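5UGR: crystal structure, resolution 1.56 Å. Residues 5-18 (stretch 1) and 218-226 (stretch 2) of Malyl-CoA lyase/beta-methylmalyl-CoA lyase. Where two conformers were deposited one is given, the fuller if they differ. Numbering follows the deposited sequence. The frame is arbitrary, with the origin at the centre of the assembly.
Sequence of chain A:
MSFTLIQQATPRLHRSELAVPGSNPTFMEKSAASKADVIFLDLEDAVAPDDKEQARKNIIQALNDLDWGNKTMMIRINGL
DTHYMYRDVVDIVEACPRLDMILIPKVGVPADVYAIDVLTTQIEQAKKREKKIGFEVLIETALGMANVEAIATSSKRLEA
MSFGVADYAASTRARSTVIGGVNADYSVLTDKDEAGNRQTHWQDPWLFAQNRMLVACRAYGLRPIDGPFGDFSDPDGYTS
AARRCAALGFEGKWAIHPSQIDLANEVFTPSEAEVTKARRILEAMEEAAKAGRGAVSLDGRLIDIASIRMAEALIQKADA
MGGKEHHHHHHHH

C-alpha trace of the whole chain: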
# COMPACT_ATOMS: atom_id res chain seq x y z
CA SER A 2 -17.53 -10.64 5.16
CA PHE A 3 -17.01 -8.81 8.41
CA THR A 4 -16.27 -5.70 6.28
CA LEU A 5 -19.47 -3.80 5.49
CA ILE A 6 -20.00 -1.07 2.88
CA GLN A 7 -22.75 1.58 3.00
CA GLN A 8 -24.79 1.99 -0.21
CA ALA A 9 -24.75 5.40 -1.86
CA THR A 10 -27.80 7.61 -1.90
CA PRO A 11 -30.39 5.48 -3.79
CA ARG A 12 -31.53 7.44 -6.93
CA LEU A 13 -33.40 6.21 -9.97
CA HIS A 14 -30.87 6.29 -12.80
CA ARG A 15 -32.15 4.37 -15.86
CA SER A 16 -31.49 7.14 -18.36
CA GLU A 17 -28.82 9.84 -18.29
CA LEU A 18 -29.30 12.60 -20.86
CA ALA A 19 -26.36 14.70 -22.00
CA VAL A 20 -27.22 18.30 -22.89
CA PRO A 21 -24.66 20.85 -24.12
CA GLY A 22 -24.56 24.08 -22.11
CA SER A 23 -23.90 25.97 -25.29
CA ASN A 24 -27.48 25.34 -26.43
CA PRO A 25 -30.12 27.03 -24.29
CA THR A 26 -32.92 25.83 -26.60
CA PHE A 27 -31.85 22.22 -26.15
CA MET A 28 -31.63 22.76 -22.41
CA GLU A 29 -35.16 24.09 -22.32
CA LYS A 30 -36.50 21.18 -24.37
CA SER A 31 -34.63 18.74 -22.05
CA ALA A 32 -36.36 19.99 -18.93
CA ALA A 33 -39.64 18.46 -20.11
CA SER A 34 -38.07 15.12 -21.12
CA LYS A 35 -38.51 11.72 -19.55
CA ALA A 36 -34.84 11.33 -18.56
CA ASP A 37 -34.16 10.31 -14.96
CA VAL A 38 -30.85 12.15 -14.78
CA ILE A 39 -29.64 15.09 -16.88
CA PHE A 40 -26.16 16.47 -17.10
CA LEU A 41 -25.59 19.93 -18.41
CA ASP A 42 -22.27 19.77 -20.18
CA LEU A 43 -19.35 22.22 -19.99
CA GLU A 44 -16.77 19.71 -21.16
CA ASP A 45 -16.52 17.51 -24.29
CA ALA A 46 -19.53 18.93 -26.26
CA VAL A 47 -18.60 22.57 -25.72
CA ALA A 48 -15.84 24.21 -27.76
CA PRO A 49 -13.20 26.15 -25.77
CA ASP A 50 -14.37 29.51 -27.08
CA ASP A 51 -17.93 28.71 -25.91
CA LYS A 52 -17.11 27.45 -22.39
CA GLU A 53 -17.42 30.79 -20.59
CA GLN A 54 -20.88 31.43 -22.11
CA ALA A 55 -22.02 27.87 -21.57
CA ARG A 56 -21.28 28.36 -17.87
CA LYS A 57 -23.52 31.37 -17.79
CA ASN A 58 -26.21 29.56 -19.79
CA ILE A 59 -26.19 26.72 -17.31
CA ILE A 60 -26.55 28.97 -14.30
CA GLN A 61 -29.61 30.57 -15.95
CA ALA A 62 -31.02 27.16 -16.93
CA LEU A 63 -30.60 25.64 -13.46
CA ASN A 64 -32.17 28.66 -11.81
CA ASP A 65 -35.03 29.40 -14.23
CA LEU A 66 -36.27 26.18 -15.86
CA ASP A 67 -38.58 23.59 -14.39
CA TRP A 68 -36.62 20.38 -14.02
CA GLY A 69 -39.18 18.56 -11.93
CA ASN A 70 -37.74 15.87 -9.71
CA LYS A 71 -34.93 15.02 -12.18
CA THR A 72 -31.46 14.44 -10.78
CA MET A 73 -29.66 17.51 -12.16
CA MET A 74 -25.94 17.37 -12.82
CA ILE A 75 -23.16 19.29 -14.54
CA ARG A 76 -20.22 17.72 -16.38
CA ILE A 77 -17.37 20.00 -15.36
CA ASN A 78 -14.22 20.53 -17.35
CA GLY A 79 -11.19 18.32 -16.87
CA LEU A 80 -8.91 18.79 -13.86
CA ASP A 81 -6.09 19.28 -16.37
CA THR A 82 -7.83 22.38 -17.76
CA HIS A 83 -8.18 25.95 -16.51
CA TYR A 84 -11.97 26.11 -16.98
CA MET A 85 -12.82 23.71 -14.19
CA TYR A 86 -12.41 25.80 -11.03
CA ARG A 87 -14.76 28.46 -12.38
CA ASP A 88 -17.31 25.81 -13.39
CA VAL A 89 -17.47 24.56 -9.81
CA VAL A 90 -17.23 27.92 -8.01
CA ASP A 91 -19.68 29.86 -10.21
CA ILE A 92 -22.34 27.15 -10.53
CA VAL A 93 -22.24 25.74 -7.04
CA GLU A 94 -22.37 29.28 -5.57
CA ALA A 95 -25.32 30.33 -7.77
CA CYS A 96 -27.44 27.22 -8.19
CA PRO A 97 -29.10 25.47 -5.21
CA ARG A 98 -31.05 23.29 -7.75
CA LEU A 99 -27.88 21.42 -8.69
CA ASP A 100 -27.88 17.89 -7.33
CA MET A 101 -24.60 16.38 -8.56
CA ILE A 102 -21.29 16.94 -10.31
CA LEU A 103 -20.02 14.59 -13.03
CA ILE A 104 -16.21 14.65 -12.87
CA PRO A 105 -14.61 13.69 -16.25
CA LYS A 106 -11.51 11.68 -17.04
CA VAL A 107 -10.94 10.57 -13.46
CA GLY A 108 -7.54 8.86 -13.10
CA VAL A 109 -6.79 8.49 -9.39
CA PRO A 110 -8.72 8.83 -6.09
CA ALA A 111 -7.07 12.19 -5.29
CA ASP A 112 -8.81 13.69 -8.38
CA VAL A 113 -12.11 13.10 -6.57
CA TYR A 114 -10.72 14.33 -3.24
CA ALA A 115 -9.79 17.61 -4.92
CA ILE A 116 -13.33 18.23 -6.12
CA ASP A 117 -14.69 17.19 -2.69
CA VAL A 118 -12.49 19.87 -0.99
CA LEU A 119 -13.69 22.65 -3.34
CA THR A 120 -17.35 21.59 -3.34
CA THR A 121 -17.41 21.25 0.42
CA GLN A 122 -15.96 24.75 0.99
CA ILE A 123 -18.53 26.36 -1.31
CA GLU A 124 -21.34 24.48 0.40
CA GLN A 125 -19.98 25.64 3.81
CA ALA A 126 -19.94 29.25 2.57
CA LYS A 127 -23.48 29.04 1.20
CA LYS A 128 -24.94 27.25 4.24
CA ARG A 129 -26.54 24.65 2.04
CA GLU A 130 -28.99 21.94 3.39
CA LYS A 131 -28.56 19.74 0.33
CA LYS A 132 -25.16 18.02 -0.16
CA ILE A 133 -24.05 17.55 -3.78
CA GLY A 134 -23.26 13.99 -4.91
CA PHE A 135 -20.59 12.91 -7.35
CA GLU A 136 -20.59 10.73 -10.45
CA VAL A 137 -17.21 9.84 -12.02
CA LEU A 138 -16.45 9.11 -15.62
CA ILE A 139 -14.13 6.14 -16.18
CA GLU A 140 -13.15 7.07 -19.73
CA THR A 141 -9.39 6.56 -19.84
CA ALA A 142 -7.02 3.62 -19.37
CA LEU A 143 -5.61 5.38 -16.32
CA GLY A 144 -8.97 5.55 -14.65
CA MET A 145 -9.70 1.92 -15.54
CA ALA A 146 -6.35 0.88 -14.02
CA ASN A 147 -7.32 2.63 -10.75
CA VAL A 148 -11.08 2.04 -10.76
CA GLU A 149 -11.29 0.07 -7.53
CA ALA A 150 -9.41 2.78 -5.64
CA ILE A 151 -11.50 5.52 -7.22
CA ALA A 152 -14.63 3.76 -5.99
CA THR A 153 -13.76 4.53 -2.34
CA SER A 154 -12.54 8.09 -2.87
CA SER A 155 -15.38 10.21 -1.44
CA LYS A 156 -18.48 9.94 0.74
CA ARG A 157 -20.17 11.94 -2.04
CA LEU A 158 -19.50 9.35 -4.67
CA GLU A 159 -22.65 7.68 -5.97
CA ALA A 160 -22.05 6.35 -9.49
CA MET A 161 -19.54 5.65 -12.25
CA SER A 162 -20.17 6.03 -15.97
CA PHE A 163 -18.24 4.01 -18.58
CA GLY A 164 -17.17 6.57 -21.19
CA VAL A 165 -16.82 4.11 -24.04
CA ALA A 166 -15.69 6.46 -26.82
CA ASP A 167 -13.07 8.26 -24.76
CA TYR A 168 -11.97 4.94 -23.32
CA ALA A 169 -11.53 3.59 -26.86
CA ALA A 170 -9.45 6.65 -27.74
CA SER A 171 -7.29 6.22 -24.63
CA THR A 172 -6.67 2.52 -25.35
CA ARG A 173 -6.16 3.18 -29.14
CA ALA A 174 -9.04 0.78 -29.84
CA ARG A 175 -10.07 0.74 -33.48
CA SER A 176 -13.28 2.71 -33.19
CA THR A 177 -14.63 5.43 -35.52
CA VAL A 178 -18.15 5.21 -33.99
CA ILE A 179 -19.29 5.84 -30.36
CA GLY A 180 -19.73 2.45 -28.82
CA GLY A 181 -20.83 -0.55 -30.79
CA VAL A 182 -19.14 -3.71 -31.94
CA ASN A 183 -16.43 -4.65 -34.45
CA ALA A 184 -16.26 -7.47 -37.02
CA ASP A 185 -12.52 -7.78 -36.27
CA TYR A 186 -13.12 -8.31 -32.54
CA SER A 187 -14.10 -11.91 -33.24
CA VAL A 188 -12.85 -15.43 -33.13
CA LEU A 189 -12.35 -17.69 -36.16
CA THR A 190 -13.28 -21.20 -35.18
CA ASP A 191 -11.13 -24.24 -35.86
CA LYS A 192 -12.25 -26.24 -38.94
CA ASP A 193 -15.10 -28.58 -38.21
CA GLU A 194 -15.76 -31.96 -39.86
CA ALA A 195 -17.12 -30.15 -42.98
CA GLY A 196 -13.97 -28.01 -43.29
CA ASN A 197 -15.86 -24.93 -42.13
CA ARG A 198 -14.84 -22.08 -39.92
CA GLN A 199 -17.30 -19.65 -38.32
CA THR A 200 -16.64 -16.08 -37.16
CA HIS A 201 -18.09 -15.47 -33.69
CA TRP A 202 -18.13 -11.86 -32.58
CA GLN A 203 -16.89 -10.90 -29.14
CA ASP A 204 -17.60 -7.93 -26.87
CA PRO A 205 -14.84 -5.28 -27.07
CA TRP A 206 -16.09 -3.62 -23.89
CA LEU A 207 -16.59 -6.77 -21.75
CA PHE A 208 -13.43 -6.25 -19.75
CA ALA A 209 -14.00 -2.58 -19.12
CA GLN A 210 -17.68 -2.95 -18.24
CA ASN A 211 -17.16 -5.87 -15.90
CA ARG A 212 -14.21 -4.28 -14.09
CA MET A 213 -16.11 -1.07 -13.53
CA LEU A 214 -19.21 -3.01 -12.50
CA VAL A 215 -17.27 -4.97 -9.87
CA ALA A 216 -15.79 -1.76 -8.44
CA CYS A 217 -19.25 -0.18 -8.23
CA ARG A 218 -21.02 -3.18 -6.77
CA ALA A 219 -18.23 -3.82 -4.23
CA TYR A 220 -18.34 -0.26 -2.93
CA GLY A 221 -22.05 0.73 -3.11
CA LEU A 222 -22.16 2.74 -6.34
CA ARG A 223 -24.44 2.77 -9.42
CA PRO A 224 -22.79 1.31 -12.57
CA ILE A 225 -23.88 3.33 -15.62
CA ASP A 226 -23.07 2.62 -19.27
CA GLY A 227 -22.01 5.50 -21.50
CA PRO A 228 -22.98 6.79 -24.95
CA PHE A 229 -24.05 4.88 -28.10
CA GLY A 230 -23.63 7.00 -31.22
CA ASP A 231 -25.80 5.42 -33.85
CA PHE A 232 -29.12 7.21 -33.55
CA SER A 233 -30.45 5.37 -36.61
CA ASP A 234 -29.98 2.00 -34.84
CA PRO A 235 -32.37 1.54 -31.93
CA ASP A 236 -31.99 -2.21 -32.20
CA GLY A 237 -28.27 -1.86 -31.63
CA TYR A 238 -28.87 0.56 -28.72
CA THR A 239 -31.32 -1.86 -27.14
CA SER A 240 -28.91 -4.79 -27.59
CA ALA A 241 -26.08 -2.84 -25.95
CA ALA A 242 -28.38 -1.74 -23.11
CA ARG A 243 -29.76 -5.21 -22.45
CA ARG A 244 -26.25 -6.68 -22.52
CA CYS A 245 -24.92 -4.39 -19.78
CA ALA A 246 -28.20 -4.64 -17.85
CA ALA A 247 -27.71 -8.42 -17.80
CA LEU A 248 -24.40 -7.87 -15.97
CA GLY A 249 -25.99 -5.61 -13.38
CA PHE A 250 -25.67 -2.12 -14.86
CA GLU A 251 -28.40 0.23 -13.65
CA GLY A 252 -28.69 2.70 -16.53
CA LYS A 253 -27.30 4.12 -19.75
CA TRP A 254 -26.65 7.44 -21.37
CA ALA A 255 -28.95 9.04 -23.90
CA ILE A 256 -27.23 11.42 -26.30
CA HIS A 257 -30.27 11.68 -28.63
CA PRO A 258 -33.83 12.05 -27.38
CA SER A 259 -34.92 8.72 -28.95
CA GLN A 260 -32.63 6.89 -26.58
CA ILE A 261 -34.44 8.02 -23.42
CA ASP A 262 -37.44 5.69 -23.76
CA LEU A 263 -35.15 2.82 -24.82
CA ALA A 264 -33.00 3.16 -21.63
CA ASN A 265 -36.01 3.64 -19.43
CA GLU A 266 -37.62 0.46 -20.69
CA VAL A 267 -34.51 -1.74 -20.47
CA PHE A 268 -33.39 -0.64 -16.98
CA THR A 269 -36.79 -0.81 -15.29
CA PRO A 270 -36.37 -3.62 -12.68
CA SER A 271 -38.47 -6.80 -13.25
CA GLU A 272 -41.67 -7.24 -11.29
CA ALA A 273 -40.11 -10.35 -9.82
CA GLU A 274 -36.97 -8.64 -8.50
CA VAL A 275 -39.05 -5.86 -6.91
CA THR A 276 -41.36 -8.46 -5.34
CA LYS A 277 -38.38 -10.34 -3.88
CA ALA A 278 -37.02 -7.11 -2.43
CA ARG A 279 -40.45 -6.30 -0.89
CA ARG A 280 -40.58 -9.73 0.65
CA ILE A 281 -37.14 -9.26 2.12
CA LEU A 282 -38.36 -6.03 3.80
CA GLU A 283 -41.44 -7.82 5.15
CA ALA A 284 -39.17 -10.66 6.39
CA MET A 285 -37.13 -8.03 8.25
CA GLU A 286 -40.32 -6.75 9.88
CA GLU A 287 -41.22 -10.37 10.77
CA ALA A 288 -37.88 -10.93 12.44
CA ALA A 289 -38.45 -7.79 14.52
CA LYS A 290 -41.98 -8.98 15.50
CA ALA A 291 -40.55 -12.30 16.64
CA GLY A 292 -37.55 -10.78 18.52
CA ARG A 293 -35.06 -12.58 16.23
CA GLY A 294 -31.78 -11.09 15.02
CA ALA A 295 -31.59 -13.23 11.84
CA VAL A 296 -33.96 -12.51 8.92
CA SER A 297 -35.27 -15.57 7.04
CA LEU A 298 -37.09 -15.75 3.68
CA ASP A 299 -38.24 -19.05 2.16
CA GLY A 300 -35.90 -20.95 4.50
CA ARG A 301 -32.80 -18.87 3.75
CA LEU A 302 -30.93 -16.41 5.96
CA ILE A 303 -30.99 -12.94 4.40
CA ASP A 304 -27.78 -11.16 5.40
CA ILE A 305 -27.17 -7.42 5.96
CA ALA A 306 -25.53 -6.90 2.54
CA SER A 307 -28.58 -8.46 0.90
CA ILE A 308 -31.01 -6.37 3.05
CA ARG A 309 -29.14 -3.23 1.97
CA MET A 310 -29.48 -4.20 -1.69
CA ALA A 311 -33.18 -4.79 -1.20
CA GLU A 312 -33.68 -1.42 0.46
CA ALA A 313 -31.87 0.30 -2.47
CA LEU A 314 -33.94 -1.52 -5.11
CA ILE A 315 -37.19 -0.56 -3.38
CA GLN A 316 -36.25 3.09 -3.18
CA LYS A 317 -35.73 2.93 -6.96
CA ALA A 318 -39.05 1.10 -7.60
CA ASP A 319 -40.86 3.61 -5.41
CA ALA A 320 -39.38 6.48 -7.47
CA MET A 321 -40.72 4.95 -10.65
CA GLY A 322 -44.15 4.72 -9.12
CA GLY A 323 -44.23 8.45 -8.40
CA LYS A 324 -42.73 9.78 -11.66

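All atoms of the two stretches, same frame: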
# COMPACT_ATOMS: atom_id res chain seq x y z
N LEU A 5 -18.15 -4.23 5.98
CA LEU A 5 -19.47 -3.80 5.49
C LEU A 5 -19.37 -2.44 4.85
O LEU A 5 -18.77 -1.49 5.46
CB LEU A 5 -20.41 -3.74 6.67
CG LEU A 5 -21.81 -3.33 6.46
CD1 LEU A 5 -22.51 -4.30 5.54
CD2 LEU A 5 -22.54 -3.18 7.79
N ILE A 6 -19.99 -2.32 3.67
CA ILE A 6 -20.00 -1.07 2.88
C ILE A 6 -21.44 -0.41 2.93
O ILE A 6 -22.47 -1.08 3.07
CB ILE A 6 -19.52 -1.36 1.42
CG1 ILE A 6 -18.21 -2.22 1.33
CG2 ILE A 6 -19.24 -0.04 0.71
CD1 ILE A 6 -16.89 -1.74 1.89
N GLN A 7 -21.48 0.87 3.09
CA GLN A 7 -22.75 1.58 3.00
C GLN A 7 -23.11 1.94 1.53
O GLN A 7 -22.25 2.41 0.84
CB GLN A 7 -22.65 2.83 3.82
CG GLN A 7 -23.97 3.56 3.95
CD GLN A 7 -23.81 4.71 4.90
OE1 GLN A 7 -23.25 4.55 5.98
NE2 GLN A 7 -24.24 5.88 4.50
N GLN A 8 -24.34 1.65 1.10
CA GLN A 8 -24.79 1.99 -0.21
C GLN A 8 -24.84 3.55 -0.34
O GLN A 8 -25.16 4.29 0.58
CB GLN A 8 -26.15 1.37 -0.59
CG GLN A 8 -26.15 -0.17 -0.72
CD GLN A 8 -25.38 -0.74 -1.91
OE1 GLN A 8 -24.54 -1.59 -1.75
NE2 GLN A 8 -25.67 -0.26 -3.10
N ALA A 9 -24.51 4.00 -1.53
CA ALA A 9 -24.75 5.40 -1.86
C ALA A 9 -26.22 5.75 -1.83
O ALA A 9 -27.10 4.92 -2.00
CB ALA A 9 -24.16 5.72 -3.23
N THR A 10 -26.47 7.04 -1.77
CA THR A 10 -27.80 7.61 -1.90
C THR A 10 -28.56 6.95 -3.02
O THR A 10 -28.05 6.98 -4.16
CB THR A 10 -27.61 9.13 -2.27
OG1 THR A 10 -26.88 9.79 -1.19
CG2 THR A 10 -28.92 9.77 -2.37
N PRO A 11 -29.76 6.37 -2.78
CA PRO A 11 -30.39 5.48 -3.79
C PRO A 11 -31.32 6.16 -4.84
O PRO A 11 -32.55 6.04 -4.73
CB PRO A 11 -31.18 4.48 -2.93
CG PRO A 11 -31.55 5.26 -1.70
CD PRO A 11 -30.47 6.31 -1.49
N ARG A 12 -30.77 6.72 -5.89
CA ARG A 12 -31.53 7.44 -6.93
C ARG A 12 -31.88 6.52 -8.06
O ARG A 12 -31.12 5.59 -8.39
CB ARG A 12 -30.72 8.58 -7.51
CG ARG A 12 -30.11 9.53 -6.48
CD ARG A 12 -29.43 10.73 -7.10
NE ARG A 12 -28.57 11.44 -6.16
CZ ARG A 12 -28.77 12.66 -5.67
NH1 ARG A 12 -29.92 13.35 -5.87
NH2 ARG A 12 -27.84 13.17 -4.92
N LEU A 13 -32.99 6.86 -8.74
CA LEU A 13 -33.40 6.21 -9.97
C LEU A 13 -32.55 6.78 -11.11
O LEU A 13 -32.39 7.97 -11.23
CB LEU A 13 -34.89 6.46 -10.23
CG LEU A 13 -35.44 5.82 -11.48
CD1 LEU A 13 -35.49 4.32 -11.39
CD2 LEU A 13 -36.86 6.31 -11.70
N HIS A 14 -31.91 5.90 -11.86
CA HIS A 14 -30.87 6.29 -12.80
C HIS A 14 -30.87 5.40 -14.05
O HIS A 14 -29.84 4.87 -14.47
CB HIS A 14 -29.54 6.22 -12.04
CG HIS A 14 -28.42 6.93 -12.67
ND1 HIS A 14 -27.33 7.37 -11.94
CD2 HIS A 14 -28.17 7.28 -13.95
CE1 HIS A 14 -26.49 7.99 -12.74
NE2 HIS A 14 -26.97 7.93 -13.96
N ARG A 15 -32.04 5.20 -14.65
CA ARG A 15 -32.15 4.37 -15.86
C ARG A 15 -31.58 5.03 -17.12
O ARG A 15 -31.00 4.37 -17.99
CB ARG A 15 -33.61 3.99 -16.10
CG ARG A 15 -34.28 3.23 -14.98
CD ARG A 15 -35.77 3.21 -15.14
NE ARG A 15 -36.33 4.54 -15.18
CZ ARG A 15 -37.56 4.83 -15.61
NH1 ARG A 15 -38.40 3.88 -16.03
NH2 ARG A 15 -37.97 6.07 -15.62
N SER A 16 -31.82 6.33 -17.22
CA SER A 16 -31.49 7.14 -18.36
C SER A 16 -30.75 8.37 -17.91
O SER A 16 -31.14 9.03 -16.92
CB SER A 16 -32.77 7.53 -19.13
OG SER A 16 -33.74 8.13 -18.28
N GLU A 17 -29.66 8.67 -18.63
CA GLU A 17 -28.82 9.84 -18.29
C GLU A 17 -28.62 10.63 -19.56
O GLU A 17 -27.88 10.21 -20.47
CB GLU A 17 -27.50 9.35 -17.70
CG GLU A 17 -26.48 10.44 -17.39
CD GLU A 17 -25.27 9.95 -16.58
OE1 GLU A 17 -24.26 10.72 -16.45
OE2 GLU A 17 -25.35 8.81 -16.06
N LEU A 18 -29.31 11.79 -19.64
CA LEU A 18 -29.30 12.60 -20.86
C LEU A 18 -28.23 13.66 -20.78
O LEU A 18 -28.18 14.44 -19.82
CB LEU A 18 -30.67 13.26 -21.03
CG LEU A 18 -30.84 14.21 -22.20
CD1 LEU A 18 -30.84 13.43 -23.50
CD2 LEU A 18 -32.13 15.00 -22.08
N ARG A 218 -20.18 -2.28 -7.59
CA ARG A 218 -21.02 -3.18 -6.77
C ARG A 218 -20.32 -3.57 -5.46
O ARG A 218 -20.98 -3.87 -4.47
CB ARG A 218 -21.49 -4.39 -7.59
CG ARG A 218 -22.45 -4.01 -8.69
CD ARG A 218 -23.77 -3.59 -8.13
NE ARG A 218 -24.79 -3.38 -9.17
CZ ARG A 218 -25.80 -2.50 -9.07
NH1 ARG A 218 -25.89 -1.69 -8.03
NH2 ARG A 218 -26.66 -2.39 -10.04
N ALA A 219 -18.97 -3.57 -5.45
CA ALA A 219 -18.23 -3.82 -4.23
C ALA A 219 -18.43 -2.68 -3.25
O ALA A 219 -18.57 -2.93 -2.06
CB ALA A 219 -16.76 -3.96 -4.52
N TYR A 220 -18.49 -1.44 -3.76
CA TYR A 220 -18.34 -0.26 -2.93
C TYR A 220 -19.59 0.64 -2.90
O TYR A 220 -19.50 1.80 -2.41
CB TYR A 220 -17.05 0.45 -3.26
CG TYR A 220 -15.84 -0.43 -2.99
CD1 TYR A 220 -15.59 -0.91 -1.70
CD2 TYR A 220 -14.99 -0.80 -4.00
CE1 TYR A 220 -14.51 -1.73 -1.46
CE2 TYR A 220 -13.89 -1.63 -3.78
CZ TYR A 220 -13.63 -2.08 -2.49
OH TYR A 220 -12.56 -2.91 -2.24
N GLY A 221 -20.74 0.09 -3.33
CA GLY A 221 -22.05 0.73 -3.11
C GLY A 221 -22.50 1.77 -4.12
O GLY A 221 -23.37 2.59 -3.81
N LEU A 222 -21.88 1.76 -5.29
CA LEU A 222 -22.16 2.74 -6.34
C LEU A 222 -23.04 2.19 -7.46
O LEU A 222 -23.09 1.00 -7.70
CB LEU A 222 -20.85 3.22 -6.96
CG LEU A 222 -19.73 3.61 -6.01
CD1 LEU A 222 -18.47 4.02 -6.76
CD2 LEU A 222 -20.15 4.67 -5.02
N ARG A 223 -23.67 3.11 -8.23
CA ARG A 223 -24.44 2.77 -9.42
C ARG A 223 -23.51 2.61 -10.63
O ARG A 223 -22.82 3.57 -10.96
CB ARG A 223 -25.49 3.85 -9.72
CG ARG A 223 -26.44 4.16 -8.58
CD ARG A 223 -27.51 5.15 -9.01
NE ARG A 223 -27.06 6.50 -9.22
CZ ARG A 223 -26.94 7.43 -8.25
NH1 ARG A 223 -26.60 8.69 -8.59
NH2 ARG A 223 -27.12 7.10 -6.97
N PRO A 224 -23.54 1.45 -11.32
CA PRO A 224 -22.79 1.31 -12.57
C PRO A 224 -23.67 1.73 -13.75
O PRO A 224 -24.74 1.13 -13.98
CB PRO A 224 -22.49 -0.19 -12.63
CG PRO A 224 -23.39 -0.88 -11.66
CD PRO A 224 -24.16 0.16 -10.91
N ILE A 225 -23.14 2.71 -14.51
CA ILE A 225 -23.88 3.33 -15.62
C ILE A 225 -23.07 3.17 -16.89
O ILE A 225 -21.85 3.44 -16.92
CB ILE A 225 -24.14 4.85 -15.36
CG1 ILE A 225 -24.76 5.06 -13.97
CG2 ILE A 225 -25.00 5.42 -16.47
CD1 ILE A 225 -26.09 4.43 -13.74
N ASP A 226 -23.74 2.76 -17.98
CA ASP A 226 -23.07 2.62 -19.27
C ASP A 226 -23.15 3.93 -20.02
O ASP A 226 -24.16 4.65 -19.92
CB ASP A 226 -23.76 1.50 -20.07
CG ASP A 226 -22.98 1.03 -21.27
OD1 ASP A 226 -21.72 1.15 -21.27
OD2 ASP A 226 -23.66 0.62 -22.26
O HOH W 1 -21.17 3.82 -1.40
O HOH W 2 -23.97 -0.95 -5.88
O HOH W 3 -22.83 -2.15 -3.63

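Segments far apart in sequence are often joined by a few directional polar contacts, with apolar atoms and water filling the space around them. Residues 5-18 and 218-226 of this lyase, whose touching residues lie at least 208 positions apart, illustrate the principle; together they bury 613 Å² against each other.

Two direct hydrogen bonds are clear, one from backbone to backbone and one between side chains. In the first, Ala9 N donates to Gly221 O at 2.9 Å, with an N-H...O angle of 165°. The bond depends on a close approach of the two chains, whose CA atoms are 4.2 Å apart at Gln8 and Gly221. Glycine suits this point on two counts. Gly221 is the first residue after the helix to leave helical geometry, with a phi of 86° that by itself favours glycine, and a CB here would point toward stretch 1, 2.8 Å from Gln7 O and 3.2 Å from Gln8 CA. The small methyl of Ala9 is likewise compatible with the tight packing.

The second bond places the long side chain of Arg223 against the loop. Arg223 NE donates to His14 ND1 at 2.9 Å, approaching near the plane of the imidazole, where the nitrogen lone pair lies. The other side of the ring is also engaged: His14 NE2 donates to Glu17 OE2 at 2.8 Å within stretch 1. The histidine thus accepts through one nitrogen and donates through the other, relaying a chain of polar contacts from arginine to carboxylate in a buried setting. Arg223 NH2 also lies 3.0 Å from Thr10 O, near the guanidinium plane, while Arg12 CB covers one guanidinium face. Two like charges come close here, with Arg12 NE 4.2 Å from Arg223 NH1; both groups find hydrogen-bonding partners elsewhere in the structure.

Apolar packing completes the contact at both ends. Ile225 points toward stretch 1 and sets CD1 over the face of the His14 ring, 3.4 Å from its centroid and only 5° off the normal, a CH-pi contact that leaves the edge nitrogens free for their hydrogen bonds. Its CG2 meets Glu17 OE2 at 3.4 Å, so the branched side chain touches both members of the His14-Glu17 pair. At the other end, Ile6 uses chi1 and chi2 both in the m well to lay CD1 at the edge of the Tyr220 ring, 3.9 Å from Tyr220 CD1, while Ile6 CG1 packs 3.5 Å from Ala219 O.

Water bridges the gaps near the helix end. Water 1 lies 2.9 Å from Gln7 O and 2.8 Å from Tyr220 O, linking the two backbones. Gln8 starts sideways, but its end comes nearer and reaches water 3, which sits 2.6 Å from Gln8 OE1 and 2.7 Å from Arg218 O; Gln8 NE2 makes only a weak bond, at 3.3 Å, to water 2, which donates to Leu222 O at 2.8 Å and accepts from Arg218 NH1 at 3.0 Å. An amide that can both donate and accept suits such a position.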